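Local coordinates for protein putative diguanylate cyclase (GGDEF) with PAS/PAC domain (Rhodopseudomonas palustris, PDB 3LIF) that probably makes cyclic di-GMP from two GTP molecules as a membrane-bound diguanylate cyclase, of which this chain is the extracellular PDC-fold sensor domain, at residues 218-223 and 235-240. Sequence-based numbering, arbitrary orientation.
Sequences LTKYLA and TVARTE
Ala223 and Val236 exchange two backbone hydrogen bonds, Ala223 N to Val236 O and Val236 N to Ala223 O, each 2.8 Å long, and with them illustrate how a hairpin is zipped by its hydrogen-bonded pairs. Two residues along each strand, at the next hydrogen-bonded pair, Arg238 N gives a sound bond to Tyr221 O at 3.1 Å, whereas the return bond from Tyr221 N to Arg238 O is weak and the place of its acceptor uncertain. Between the two pairs, Leu222 and Ala237 face each other without hydrogen bonds; their CB atoms lie 4.3 Å apart on one face of the sheet, while Tyr221, Ala223, Val236 and Arg238 occupy the other.

These strands, 219-226 and 232-239, are neighbours in the second of two five-stranded antiparallel sheets of this PDC-fold sensor domain. The long helix 5-47 packs on the face of Ala223 and Val236, Met17 against Ala223 and Arg238, Leu20 and Leu24 against Val236.

Lys220 can be followed outward from its CB, which lies beside the Arg238 backbone, where the modelled spacing is doubtful. CG stays near the same backbone, and CD comes to 3.9 Å from Ala237 CB. A bend at chi3 (141°) then turns the chain, and CE passes 4.0 Å from Thr239 CG2. NZ leads away from 235-240 to a salt bridge with Asp216 OD2 and a hydrogen bond to Gly166 O. The same Thr239 methyl meets Leu218 CD1 at 3.6 Å.

On the face that carries Tyr221, the Glu240 side chain lies beside the ring, pointing the same way. Glu240 OE1 reaches the ring's edge in its plane, 3.8 Å from Tyr221 CE1, with the carboxylate turned 51° from the ring, which also meets that of Tyr208 on the neighbouring strand 206-212.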
# COMPACT_ATOMS: atom_id res chain seq x y z
N LEU A 218 -9.40 20.88 -9.41
CA LEU A 218 -10.80 20.92 -9.76
C LEU A 218 -11.69 20.66 -8.57
O LEU A 218 -11.27 20.03 -7.61
CB LEU A 218 -11.11 19.89 -10.83
CG LEU A 218 -10.48 20.22 -12.15
CD1 LEU A 218 -10.58 19.03 -13.06
CD2 LEU A 218 -11.24 21.41 -12.67
N THR A 219 -12.94 21.10 -8.67
CA THR A 219 -13.93 20.79 -7.68
C THR A 219 -14.49 19.42 -7.98
O THR A 219 -14.83 19.16 -9.13
CB THR A 219 -15.09 21.76 -7.80
OG1 THR A 219 -14.70 23.03 -7.29
CG2 THR A 219 -16.29 21.30 -6.97
N LYS A 220 -14.61 18.56 -6.96
CA LYS A 220 -15.29 17.30 -7.17
C LYS A 220 -15.92 16.74 -5.94
O LYS A 220 -15.58 17.13 -4.82
CB LYS A 220 -14.37 16.25 -7.75
CG LYS A 220 -12.94 16.62 -7.79
CD LYS A 220 -12.20 15.65 -8.71
CE LYS A 220 -11.15 16.40 -9.50
NZ LYS A 220 -10.12 15.46 -10.01
N TYR A 221 -16.88 15.86 -6.17
CA TYR A 221 -17.40 15.00 -5.14
C TYR A 221 -16.42 13.85 -4.94
O TYR A 221 -15.94 13.25 -5.91
CB TYR A 221 -18.75 14.43 -5.53
CG TYR A 221 -19.85 15.39 -5.28
CD1 TYR A 221 -20.17 16.36 -6.23
CD2 TYR A 221 -20.57 15.37 -4.09
CE1 TYR A 221 -21.18 17.28 -6.03
CE2 TYR A 221 -21.62 16.31 -3.86
CZ TYR A 221 -21.91 17.26 -4.85
OH TYR A 221 -22.94 18.20 -4.67
N LEU A 222 -16.15 13.55 -3.66
CA LEU A 222 -15.22 12.53 -3.23
C LEU A 222 -15.86 11.57 -2.23
O LEU A 222 -16.56 11.95 -1.21
CB LEU A 222 -14.00 13.19 -2.57
CG LEU A 222 -12.88 12.31 -1.96
CD1 LEU A 222 -11.59 13.06 -1.95
CD2 LEU A 222 -13.21 11.79 -0.56
N ALA A 223 -15.63 10.30 -2.49
CA ALA A 223 -16.05 9.31 -1.53
C ALA A 223 -14.76 8.65 -1.03
O ALA A 223 -13.83 8.41 -1.83
CB ALA A 223 -16.94 8.30 -2.20
N THR A 235 -9.74 6.60 -1.75
CA THR A 235 -10.67 7.66 -2.13
C THR A 235 -11.01 7.56 -3.61
O THR A 235 -10.13 7.18 -4.37
CB THR A 235 -10.05 9.03 -1.89
OG1 THR A 235 -8.95 9.23 -2.80
CG2 THR A 235 -9.57 9.19 -0.43
N VAL A 236 -12.26 7.86 -4.02
CA VAL A 236 -12.66 8.00 -5.44
C VAL A 236 -13.25 9.36 -5.60
O VAL A 236 -14.11 9.74 -4.81
CB VAL A 236 -13.90 7.18 -5.83
CG1 VAL A 236 -13.71 6.60 -7.19
CG2 VAL A 236 -14.25 6.13 -4.89
N ALA A 237 -12.91 10.05 -6.67
CA ALA A 237 -13.47 11.37 -6.94
C ALA A 237 -13.81 11.55 -8.40
O ALA A 237 -13.23 10.90 -9.27
CB ALA A 237 -12.51 12.43 -6.53
N ARG A 238 -14.80 12.41 -8.67
CA ARG A 238 -15.11 12.88 -10.03
C ARG A 238 -15.57 14.32 -10.04
O ARG A 238 -16.24 14.76 -9.12
CB ARG A 238 -16.12 11.96 -10.76
CG ARG A 238 -17.54 11.85 -10.23
CD ARG A 238 -18.57 11.39 -11.34
NE ARG A 238 -18.55 9.95 -11.72
CZ ARG A 238 -19.44 9.01 -11.30
NH1 ARG A 238 -20.45 9.31 -10.48
NH2 ARG A 238 -19.33 7.75 -11.67
N THR A 239 -15.19 15.07 -11.08
CA THR A 239 -15.77 16.39 -11.30
C THR A 239 -17.23 16.18 -11.54
O THR A 239 -17.64 15.15 -12.05
CB THR A 239 -15.15 17.17 -12.49
OG1 THR A 239 -15.02 16.30 -13.60
CG2 THR A 239 -13.77 17.66 -12.18
N GLU A 240 -18.03 17.15 -11.11
CA GLU A 240 -19.47 17.04 -11.24
C GLU A 240 -19.96 17.18 -12.67
O GLU A 240 -20.74 16.34 -13.13
CB GLU A 240 -20.18 18.12 -10.45
CG GLU A 240 -21.57 18.28 -11.02
CD GLU A 240 -22.45 19.15 -10.16
OE1 GLU A 240 -22.02 19.48 -9.01
OE2 GLU A 240 -23.56 19.48 -10.63